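Local coordinates for Lmo2470 protein (Listeria monocytogenes EGD-e, PDB 5HL3) that interacts with the host protein afadin and helps Listeria to cross basement membranes, as a calcium-binding internalin with leucine-rich repeats, at residues Lys25-Asn30 with Gly50-Thr55; Leu45-Leu51 with Phe71-Val77. All coordinates share one frame; numbering follows the deposited sequence.

Contact 1 of 2, residues Lys25-Asn30 with Gly50-Thr55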
loop_
_atom_site.group_PDB
_atom_site.type_symbol
_atom_site.label_atom_id
_atom_site.label_comp_id
_atom_site.label_asym_id
_atom_site.label_seq_id
_atom_site.Cartn_x
_atom_site.Cartn_y
_atom_site.Cartn_z
ATOM N N LYS A 25 10.929 33.639 -0.486
ATOM C CA LYS A 25 9.691 33.818 0.285
ATOM C C LYS A 25 9.563 32.711 1.336
ATOM O O LYS A 25 9.316 32.985 2.516
ATOM C CB LYS A 25 8.482 33.822 -0.663
ATOM C CG LYS A 25 7.112 33.712 -0.009
ATOM C CD LYS A 25 5.965 33.973 -0.983
ATOM C CE LYS A 25 4.596 33.619 -0.378
ATOM N NZ LYS A 25 4.372 32.139 -0.236
ATOM N N ASP A 26 9.746 31.461 0.908
ATOM C CA ASP A 26 9.635 30.337 1.839
ATOM C C ASP A 26 10.755 30.367 2.871
ATOM O O ASP A 26 10.516 30.071 4.038
ATOM C CB ASP A 26 9.609 29.009 1.092
ATOM C CG ASP A 26 8.296 28.777 0.353
ATOM O OD1 ASP A 26 7.396 29.666 0.382
ATOM O OD2 ASP A 26 8.200 27.695 -0.285
HETATM N N MSE A 27 11.946 30.785 2.473
HETATM C CA MSE A 27 13.043 30.883 3.454
HETATM C C MSE A 27 12.784 31.984 4.468
HETATM O O MSE A 27 13.088 31.803 5.635
HETATM C CB MSE A 27 14.388 31.045 2.747
HETATM C CG MSE A 27 14.866 29.750 2.089
HETATM SE SE MSE A 27 14.986 28.205 3.337
HETATM C CE MSE A 27 15.876 29.094 4.832
ATOM N N ALA A 28 12.235 33.119 4.054
ATOM C CA ALA A 28 11.894 34.170 5.009
ATOM C C ALA A 28 10.888 33.660 6.032
ATOM O O ALA A 28 10.982 33.960 7.223
ATOM C CB ALA A 28 11.366 35.417 4.284
ATOM N N LYS A 29 9.915 32.871 5.576
ATOM C CA LYS A 29 8.938 32.296 6.499
ATOM C C LYS A 29 9.633 31.316 7.462
ATOM O O LYS A 29 9.390 31.335 8.669
ATOM C CB LYS A 29 7.823 31.605 5.722
ATOM C CG LYS A 29 6.713 31.100 6.624
ATOM C CD LYS A 29 5.606 30.450 5.832
ATOM C CE LYS A 29 4.719 29.644 6.769
ATOM N NZ LYS A 29 3.880 28.641 6.086
ATOM N N ASN A 30 10.499 30.443 6.938
ATOM C CA ASN A 30 11.247 29.513 7.792
ATOM C C ASN A 30 12.086 30.244 8.849
ATOM O O ASN A 30 12.180 29.803 9.995
ATOM C CB ASN A 30 12.166 28.629 6.942
ATOM C CG ASN A 30 11.428 27.492 6.246
ATOM O OD1 ASN A 30 10.596 26.829 6.848
ATOM N ND2 ASN A 30 11.762 27.247 5.000
ATOM N N GLY A 50 14.023 22.769 11.061
ATOM C CA GLY A 50 13.171 22.242 9.985
ATOM C C GLY A 50 13.001 23.268 8.909
ATOM O O GLY A 50 13.167 24.473 9.169
ATOM N N LEU A 51 12.764 22.795 7.687
ATOM C CA LEU A 51 12.489 23.650 6.559
ATOM C C LEU A 51 11.173 23.218 5.934
ATOM O O LEU A 51 10.988 22.034 5.598
ATOM C CB LEU A 51 13.571 23.553 5.493
ATOM C CG LEU A 51 14.975 23.969 5.923
ATOM C CD1 LEU A 51 15.958 23.609 4.849
ATOM C CD2 LEU A 51 15.026 25.439 6.274
ATOM N N GLY A 52 10.272 24.174 5.762
ATOM C CA GLY A 52 9.012 23.951 5.050
ATOM C C GLY A 52 9.005 24.703 3.734
ATOM O O GLY A 52 9.533 25.813 3.645
ATOM N N PHE A 53 8.376 24.115 2.714
ATOM C CA PHE A 53 8.239 24.741 1.404
ATOM C C PHE A 53 6.802 24.673 0.949
ATOM O O PHE A 53 6.127 23.661 1.141
ATOM C CB PHE A 53 9.203 24.109 0.387
ATOM C CG PHE A 53 10.635 24.300 0.779
ATOM C CD1 PHE A 53 11.236 25.531 0.639
ATOM C CD2 PHE A 53 11.350 23.299 1.423
ATOM C CE1 PHE A 53 12.536 25.766 1.097
ATOM C CE2 PHE A 53 12.647 23.537 1.886
ATOM C CZ PHE A 53 13.227 24.773 1.724
ATOM N N GLU A 54 6.318 25.761 0.384
ATOM C CA GLU A 54 4.902 25.832 -0.022
ATOM C C GLU A 54 4.633 26.685 -1.241
ATOM O O GLU A 54 3.502 26.724 -1.707
ATOM C CB GLU A 54 4.067 26.337 1.147
ATOM C CG GLU A 54 4.415 27.769 1.525
ATOM C CD GLU A 54 3.519 28.405 2.581
ATOM O OE1 GLU A 54 2.722 27.673 3.207
ATOM O OE2 GLU A 54 3.669 29.643 2.753
ATOM N N THR A 55 5.643 27.335 -1.802
ATOM C CA THR A 55 5.436 28.214 -2.978
ATOM C C THR A 55 5.686 27.374 -4.226
ATOM O O THR A 55 6.796 26.860 -4.453
ATOM C CB THR A 55 6.305 29.474 -2.900
ATOM O OG1 THR A 55 5.916 30.203 -1.721
ATOM C CG2 THR A 55 6.071 30.388 -4.087
HETATM O O HOH W 1 5.803 31.126 2.124
HETATM O O HOH W 2 8.393 28.191 4.420
HETATM O O HOH W 3 2.472 30.877 4.821
HETATM O O HOH W 4 11.851 26.808 10.325
#
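Asp-26 lies over the end of strand 50-53, its carboxylate set against the backbone amides of Glu-54 and Thr-55 and against the Thr-55 hydroxyl. Helix 21-30, part of the N-terminal cap of the internalin fold, runs across this outermost strand of the parallel leucine-rich-repeat sheet, and the short axes make an angle of 140°. With chi1 at -72°, CG is anti to the carbonyl carbon and the carboxylate is directed at the turn following the strand. OD2 takes two amides: Thr-55 N on its syn lone pair at 3.0 Å, and Glu-54 N from above the carboxylate plane at 2.8 Å. OD1 receives the Thr-55 OG1 proton at 2.6 Å, on the syn side but tilted from the plane. Three donors thus fix the rotation of the buried carboxylate, and together with a water on OD1 they would probably favour its charged form. Lys-25 passes obliquely over Thr-55, its chain extended until it bends at the last torsion, and NZ donates to OG1. Lys-29 crosses Glu-54 at about a right angle in a salt bridge whose hydrogen bond is weak, NZ to OE1 3.3 Å; a water that accepts from Lys-29 NZ and donates to OE2 supports it. Glu-54 also touches Glu-81, a calcium ligand seen in this protein. Between the polar ends, Met-27, present as selenomethionine, brings SE obliquely to the Phe-53 ring, 4.1 Å from Phe-53 CE1, in a Met-aromatic contact, while Met-27 CE meets Leu-51 CD2. At the far end of the helix segment the Asn-30 amide clasps Gly-52 with both its polar atoms: OD1 accepts Gly-52 N at 2.9 Å in a nearly straight bond, and ND2 donates to Gly-52 O at 3.0 Å.

Contact 2 of 2, residues Leu45-Leu51 with Phe71-Val77. With CA (calcium ion), chain I.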
loop_
_atom_site.group_PDB
_atom_site.type_symbol
_atom_site.label_atom_id
_atom_site.label_comp_id
_atom_site.label_asym_id
_atom_site.label_seq_id
_atom_site.Cartn_x
_atom_site.Cartn_y
_atom_site.Cartn_z
ATOM N N LEU A 45 20.531 30.936 10.525
ATOM C CA LEU A 45 20.440 29.607 9.893
ATOM C C LEU A 45 20.542 28.499 10.948
ATOM O O LEU A 45 19.788 27.494 10.911
ATOM C CB LEU A 45 21.488 29.436 8.799
ATOM C CG LEU A 45 21.353 30.336 7.583
ATOM C CD1 LEU A 45 22.609 30.219 6.746
ATOM C CD2 LEU A 45 20.090 30.052 6.741
ATOM N N ASP A 46 21.462 28.661 11.897
ATOM C CA ASP A 46 21.656 27.642 12.934
ATOM C C ASP A 46 20.431 27.454 13.820
ATOM O O ASP A 46 20.223 26.357 14.356
ATOM C CB ASP A 46 22.866 27.991 13.810
ATOM C CG ASP A 46 24.194 27.871 13.099
ATOM O OD1 ASP A 46 24.292 27.333 11.980
ATOM O OD2 ASP A 46 25.188 28.354 13.660
ATOM N N ALA A 47 19.601 28.493 13.942
ATOM C CA ALA A 47 18.362 28.362 14.714
ATOM C C ALA A 47 17.302 27.462 14.049
ATOM O O ALA A 47 16.327 27.099 14.699
ATOM C CB ALA A 47 17.795 29.744 14.976
ATOM N N LEU A 48 17.466 27.144 12.763
ATOM C CA LEU A 48 16.502 26.291 12.058
ATOM C C LEU A 48 16.714 24.817 12.342
ATOM O O LEU A 48 17.842 24.291 12.249
ATOM C CB LEU A 48 16.651 26.516 10.566
ATOM C CG LEU A 48 16.407 27.941 10.077
ATOM C CD1 LEU A 48 16.771 28.012 8.619
ATOM C CD2 LEU A 48 14.939 28.341 10.325
ATOM N N THR A 49 15.635 24.141 12.713
ATOM C CA THR A 49 15.659 22.688 12.856
ATOM C C THR A 49 14.772 21.990 11.826
ATOM O O THR A 49 14.789 20.764 11.726
ATOM C CB THR A 49 15.269 22.245 14.268
ATOM O OG1 THR A 49 13.952 22.760 14.589
ATOM C CG2 THR A 49 16.278 22.690 15.272
ATOM N N GLY A 50 14.023 22.769 11.061
ATOM C CA GLY A 50 13.171 22.242 9.985
ATOM C C GLY A 50 13.001 23.268 8.909
ATOM O O GLY A 50 13.167 24.473 9.169
ATOM N N LEU A 51 12.764 22.795 7.687
ATOM C CA LEU A 51 12.489 23.650 6.559
ATOM C C LEU A 51 11.173 23.218 5.934
ATOM O O LEU A 51 10.988 22.034 5.598
ATOM C CB LEU A 51 13.571 23.553 5.493
ATOM C CG LEU A 51 14.975 23.969 5.923
ATOM C CD1 LEU A 51 15.958 23.609 4.849
ATOM C CD2 LEU A 51 15.026 25.439 6.274
ATOM N N PHE A 71 22.971 24.410 6.687
ATOM C CA PHE A 71 21.911 24.103 7.654
ATOM C C PHE A 71 22.443 23.042 8.633
ATOM O O PHE A 71 22.252 21.838 8.444
ATOM C CB PHE A 71 20.664 23.603 6.922
ATOM C CG PHE A 71 20.082 24.613 5.964
ATOM C CD1 PHE A 71 19.279 25.631 6.419
ATOM C CD2 PHE A 71 20.361 24.545 4.598
ATOM C CE1 PHE A 71 18.746 26.559 5.550
ATOM C CE2 PHE A 71 19.823 25.472 3.720
ATOM C CZ PHE A 71 19.016 26.493 4.209
ATOM N N ASN A 72 23.102 23.517 9.670
ATOM C CA ASN A 72 23.770 22.654 10.617
ATOM C C ASN A 72 22.837 21.851 11.488
ATOM O O ASN A 72 23.215 20.759 11.924
ATOM C CB ASN A 72 24.683 23.489 11.520
ATOM C CG ASN A 72 25.904 24.021 10.796
ATOM O OD1 ASN A 72 26.657 23.230 10.195
ATOM N ND2 ASN A 72 26.115 25.335 10.844
ATOM N N ASN A 73 21.619 22.361 11.730
ATOM C CA ASN A 73 20.695 21.741 12.695
ATOM C C ASN A 73 19.358 21.308 12.116
ATOM O O ASN A 73 18.486 20.840 12.842
ATOM C CB ASN A 73 20.477 22.697 13.863
ATOM C CG ASN A 73 21.755 22.945 14.615
ATOM O OD1 ASN A 73 22.464 21.992 14.969
ATOM N ND2 ASN A 73 22.048 24.199 14.882
ATOM N N VAL A 74 19.200 21.429 10.802
ATOM C CA VAL A 74 17.942 20.995 10.166
ATOM C C VAL A 74 17.867 19.471 10.098
ATOM O O VAL A 74 18.774 18.799 9.592
ATOM C CB VAL A 74 17.808 21.602 8.761
ATOM C CG1 VAL A 74 16.730 20.909 7.934
ATOM C CG2 VAL A 74 17.483 23.099 8.874
ATOM N N THR A 75 16.780 18.930 10.639
ATOM C CA THR A 75 16.539 17.481 10.579
ATOM C C THR A 75 15.301 17.089 9.773
ATOM O O THR A 75 15.100 15.916 9.526
ATOM C CB THR A 75 16.385 16.890 11.991
ATOM O OG1 THR A 75 15.247 17.495 12.649
ATOM C CG2 THR A 75 17.648 17.103 12.823
ATOM N N ASP A 76 14.476 18.059 9.390
ATOM C CA ASP A 76 13.238 17.787 8.637
ATOM C C ASP A 76 13.087 18.715 7.464
ATOM O O ASP A 76 13.371 19.926 7.568
ATOM C CB ASP A 76 11.993 17.983 9.504
ATOM C CG ASP A 76 10.681 17.730 8.698
ATOM O OD1 ASP A 76 10.392 16.570 8.381
ATOM O OD2 ASP A 76 9.991 18.691 8.272
ATOM N N VAL A 77 12.632 18.159 6.346
ATOM C CA VAL A 77 12.262 18.935 5.161
ATOM C C VAL A 77 10.842 18.506 4.808
ATOM O O VAL A 77 10.592 17.327 4.613
ATOM C CB VAL A 77 13.211 18.755 3.965
ATOM C CG1 VAL A 77 12.609 19.336 2.686
ATOM C CG2 VAL A 77 14.541 19.448 4.251
HETATM CA CA CA I . 23.305 20.165 16.030
HETATM O O HOH W 5 20.232 24.642 10.803
HETATM O O HOH W 6 22.670 26.274 10.064
HETATM O O HOH W 7 22.914 19.011 14.065
HETATM O O HOH W 8 25.176 21.331 15.197
HETATM O O HOH W 9 20.925 20.445 16.737
#
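Phe-71 fits its ring into a hollow lined by Leu-45, Leu-48 and Leu-51. Leu-51 CD1 sits over the centre of one face, 4.1 Å from the centroid, in a CH-pi contact, whereas Leu-48 CD1 abuts the ring edge near its plane. Leu-45 CD2 comes in obliquely against the same CE1 corner, where all three leucines converge. Next to the ring, Val-74 wedges between Leu-48 and Leu-51: its CG2 branch packs on Leu-48 CB at 3.9 Å and on Leu-51 CG at 4.0 Å, and CG1, anti to the backbone N, lies against Leu-51 CG and CD1. Met-27 of helix 21-30 also touches Leu-48 and Phe-71.

The side toward the calcium ion is polar. Asn-72 and Asp-46 lie side by side, and Asn-72 ND2 donates to Asp-46 OD1 at 2.9 Å, from the syn side but 33° out of the carboxylate plane; OD1 also accepts from Gln-42. Asn-73 turns ND2 onto the Asp-46 carbonyl, ND2 to O 2.9 Å, with the acceptor in its amide plane. The other end of that amide, OD1, binds a calcium ion at 2.3 Å, and three waters are further ligands. The bond to Asp-46 O therefore helps fix the orientation of the metal-binding oxygen. Farther along, Thr-75 N donates to Thr-49 O and Leu-51 N to Asp-76 O, both at 2.9 Å. The second belongs to the parallel pairing of strands 50-53 and 76-79, in which Leu-51 is opposite Val-77, at the start of the parallel sheet of a leucine-rich-repeat solenoid.

From the N terminus, helix 21-30 comes first, and contact 1 closes a loop from it, through strand 39-40 and helix 42-46, to strand 50-53. Contact 2 starts within that loop, at the end of helix 42-46, and closes a second one through helix 60-63 to strand 76-79. The segments therefore alternate along the chain and the two loops cross, with Gly-50 and Leu-51 belonging to both. Contact 1 ties the helical cap to the first strand of the repeat sheet; contact 2 joins that strand and its lead-in to the next. They meet where Met-27 CE packs 3.9 Å from Phe-71 CE1, so the apolar side chains of the two contacts touch between helix 21-30 and the sheet.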